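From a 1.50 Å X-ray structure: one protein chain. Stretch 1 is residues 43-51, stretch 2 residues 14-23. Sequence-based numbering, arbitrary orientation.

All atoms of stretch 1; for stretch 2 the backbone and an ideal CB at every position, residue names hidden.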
# COMPACT_ATOMS: atom_id res chain seq x y z
N ASP A 43 20.92 7.81 -6.64
CA ASP A 43 20.01 8.92 -6.28
C ASP A 43 18.72 8.78 -7.09
O ASP A 43 18.54 9.51 -8.08
CB ASP A 43 20.71 10.24 -6.49
CG ASP A 43 19.88 11.44 -6.07
OD1 ASP A 43 18.75 11.23 -5.52
OD2 ASP A 43 20.37 12.54 -6.35
N TYR A 44 17.88 7.86 -6.70
CA TYR A 44 16.64 7.55 -7.43
C TYR A 44 15.70 8.74 -7.37
O TYR A 44 14.98 8.98 -8.36
CB TYR A 44 16.06 6.22 -6.96
CG TYR A 44 15.77 6.09 -5.50
CD1 TYR A 44 14.65 6.70 -4.96
CD2 TYR A 44 16.60 5.39 -4.64
CE1 TYR A 44 14.38 6.65 -3.61
CE2 TYR A 44 16.31 5.28 -3.29
CZ TYR A 44 15.22 5.95 -2.77
OH TYR A 44 14.85 5.94 -1.45
N ALA A 45 15.63 9.46 -6.27
CA ALA A 45 14.66 10.56 -6.12
C ALA A 45 15.06 11.67 -7.05
O ALA A 45 14.20 12.14 -7.78
CB ALA A 45 14.58 11.06 -4.67
N GLY A 46 16.33 12.03 -7.09
CA GLY A 46 16.83 13.12 -7.94
C GLY A 46 16.78 12.78 -9.41
O GLY A 46 16.51 13.68 -10.18
N GLN A 47 17.09 11.56 -9.82
CA GLN A 47 17.22 11.23 -11.27
C GLN A 47 15.86 10.82 -11.86
O GLN A 47 15.62 11.19 -12.97
CB GLN A 47 18.20 10.07 -11.50
CG GLN A 47 18.34 9.67 -12.98
CD GLN A 47 18.77 10.78 -13.90
OE1 GLN A 47 19.36 11.81 -13.50
NE2 GLN A 47 18.45 10.60 -15.19
N TYR A 48 15.06 10.02 -11.17
CA TYR A 48 13.81 9.43 -11.71
C TYR A 48 12.59 10.17 -11.14
O TYR A 48 11.46 9.89 -11.59
CB TYR A 48 13.74 7.95 -11.33
CG TYR A 48 14.92 7.15 -11.82
CD1 TYR A 48 15.00 6.69 -13.11
CD2 TYR A 48 15.92 6.78 -10.97
CE1 TYR A 48 16.09 5.96 -13.56
CE2 TYR A 48 17.03 6.08 -11.38
CZ TYR A 48 17.10 5.59 -12.67
OH TYR A 48 18.20 4.87 -13.02
N ASN A 49 12.77 11.07 -10.17
CA ASN A 49 11.61 11.74 -9.52
C ASN A 49 10.63 10.68 -9.01
O ASN A 49 9.41 10.75 -9.23
CB ASN A 49 11.00 12.77 -10.45
CG ASN A 49 9.98 13.62 -9.73
OD1 ASN A 49 10.05 13.78 -8.49
ND2 ASN A 49 9.06 14.19 -10.50
N VAL A 50 11.14 9.69 -8.30
CA VAL A 50 10.33 8.67 -7.58
C VAL A 50 10.73 8.72 -6.11
O VAL A 50 11.87 9.14 -5.77
CB VAL A 50 10.44 7.26 -8.20
CG1 VAL A 50 9.97 7.25 -9.64
CG2 VAL A 50 11.87 6.76 -8.13
N ASP A 51 9.77 8.41 -5.24
CA ASP A 51 10.09 8.27 -3.79
C ASP A 51 9.76 6.85 -3.33
O ASP A 51 8.86 6.23 -3.84
CB ASP A 51 9.48 9.37 -2.94
CG ASP A 51 7.98 9.38 -2.88
OD1 ASP A 51 7.37 9.88 -3.86
OD2 ASP A 51 7.42 8.90 -1.84
N UNK A 14 16.08 -2.82 -9.86
CA UNK A 14 16.88 -2.44 -11.03
C UNK A 14 16.64 -0.98 -11.34
O UNK A 14 15.50 -0.61 -11.58
CB UNK A 14 16.54 -3.31 -12.24
N UNK A 15 17.70 -0.17 -11.47
CA UNK A 15 17.57 1.18 -12.00
C UNK A 15 16.88 1.17 -13.37
O UNK A 15 16.09 2.04 -13.64
CB UNK A 15 18.95 1.84 -12.10
N UNK A 16 17.12 0.15 -14.19
CA UNK A 16 16.45 0.06 -15.52
C UNK A 16 14.92 0.01 -15.33
O UNK A 16 14.19 0.60 -16.13
CB UNK A 16 16.93 -1.18 -16.29
N UNK A 17 14.45 -0.74 -14.34
CA UNK A 17 13.00 -0.79 -14.04
C UNK A 17 12.51 0.59 -13.60
O UNK A 17 11.43 0.96 -13.96
CB UNK A 17 12.70 -1.83 -12.95
N UNK A 18 13.29 1.35 -12.83
CA UNK A 18 12.91 2.77 -12.55
C UNK A 18 12.84 3.63 -13.81
O UNK A 18 11.91 4.46 -13.87
CB UNK A 18 13.91 3.40 -11.58
N UNK A 19 13.74 3.49 -14.78
CA UNK A 19 13.67 4.28 -16.04
C UNK A 19 12.29 4.02 -16.65
O UNK A 19 11.57 5.01 -17.02
CB UNK A 19 14.79 3.90 -17.02
N UNK A 20 11.89 2.75 -16.71
CA UNK A 20 10.64 2.32 -17.39
C UNK A 20 9.43 2.90 -16.62
O UNK A 20 8.51 3.48 -17.26
CB UNK A 20 10.55 0.79 -17.46
N UNK A 21 9.45 2.78 -15.30
CA UNK A 21 8.28 3.13 -14.44
C UNK A 21 8.17 4.64 -14.27
O UNK A 21 7.07 5.10 -14.08
CB UNK A 21 8.39 2.47 -13.07
N UNK A 22 9.26 5.38 -14.33
CA UNK A 22 9.26 6.72 -13.69
C UNK A 22 8.56 7.75 -14.56
O UNK A 22 8.25 8.80 -14.02
CB UNK A 22 10.69 7.18 -13.40
N UNK A 23 8.22 7.43 -15.80
CA UNK A 23 7.43 8.35 -16.66
C UNK A 23 6.03 8.59 -16.08
O UNK A 23 5.51 9.69 -16.27
CB UNK A 23 7.31 7.78 -18.08

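Stretch 1 presents Tyr-48 as a knob, with Val-50 and the CB of Tyr-44 beside it, to a helix crossing at 48°. No direct hydrogen bond joins the two stretches, so packing and one water carry the contact.

Position 14 precedes the helix and has nothing of stretch 1 within 5.5 Å of its ideal CB. With free backbone NH groups following, serine, threonine, aspartate or asparagine would suit. It is Ser-14, the N-cap, whose OG accepts a weak capping bond from the backbone N of position 16 at 3.1 Å.

Position 15 opens the helix, with phi near -54° and CA-to-CB pointing sideways. Its ideal CB lies a tight 3.3 Å from Tyr-48 OH, which favors something compact; proline, alanine or serine would fit, and proline costs little in a first turn. Pro-15 is deposited, its CB 3.4 Å from Tyr-48 OH.

Positions 16 and 17 point away, leaving stretch 1 no say beyond helix compatibility. They are Ala-16 and Asp-17, the latter hydrogen-bonded elsewhere in the structure.

Position 18 points toward stretch 1. Its ideal CB is 3.8 Å from Tyr-48 CD1 and 5.2 Å from Val-50 CG2, an apolar setting that suits leucine, isoleucine or methionine. Leu-18 lays its CB over one face of the Tyr-48 ring, 3.7 Å from the centroid and only 6° off the normal, a CH-pi contact. Beyond it, CD1 reaches Tyr-44 CB at 3.9 Å and CD2 reaches Val-50 CG2 at 4.0 Å.

Position 19 points sideways, its ideal CB 4.2 Å from Tyr-48 CE1 and the phenol hydroxyl farther along. A small polar residue, serine, threonine or asparagine, could follow the ring edge. Ser-19 does so: OG sits 3.4 Å from Tyr-48 CE1, and one water hydrogen-bonds to both Ser-19 OG and Tyr-48 OH, at 2.7 Å each, bridging the stretches.

Positions 20 and 21 have ideal CB atoms beyond 5.5 Å of stretch 1, so many helix-compatible residues would do. Ala-20 and Leu-21 occupy them.

Position 22 points toward stretch 1 where the backbones draw close, the CA of position 22 lying 5.7 Å from Tyr-48 CA. The ideal CB is 3.3 Å from Tyr-48 O and 3.8 Å from Val-50 CG1, so alanine, serine or perhaps glycine suits. Ser-22 packs its CB 3.8 Å from Tyr-48 CB, while OG, in the p rotamer, lies near the ring plane at its edge.

Position 23 points away and is loosely specified; it is Thr-23.

The rule is a tyrosine knob in a hole of one leucine and three compact residues.

Stretch 2 (14-23) SPADLSALST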
# COMPACT_ATOMS: atom_id res chain seq x y z
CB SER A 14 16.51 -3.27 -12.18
OG SER A 14 17.21 -2.84 -13.33
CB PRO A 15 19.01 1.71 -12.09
CG PRO A 15 19.73 0.89 -11.07
CD PRO A 15 19.11 -0.50 -11.10
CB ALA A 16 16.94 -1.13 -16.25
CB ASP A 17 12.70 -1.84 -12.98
CG ASP A 17 12.72 -3.26 -13.48
OD1 ASP A 17 12.57 -3.49 -14.74
OD2 ASP A 17 12.74 -4.15 -12.60
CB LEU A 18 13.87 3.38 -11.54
CG LEU A 18 13.75 2.83 -10.14
CD1 LEU A 18 14.86 3.38 -9.27
CD2 LEU A 18 12.38 3.09 -9.56
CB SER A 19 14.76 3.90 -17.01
OG SER A 19 16.05 4.38 -16.60
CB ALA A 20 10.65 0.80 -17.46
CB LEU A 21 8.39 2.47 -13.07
CG LEU A 21 8.22 0.96 -13.08
CD1 LEU A 21 8.68 0.42 -11.76
CD2 LEU A 21 6.80 0.53 -13.43
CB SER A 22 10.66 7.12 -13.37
OG SER A 22 11.36 7.31 -14.56
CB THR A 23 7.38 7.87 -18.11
OG1 THR A 23 6.68 6.63 -18.06
CG2 THR A 23 8.78 7.78 -18.67
O HOH W 1 18.15 3.35 -15.21
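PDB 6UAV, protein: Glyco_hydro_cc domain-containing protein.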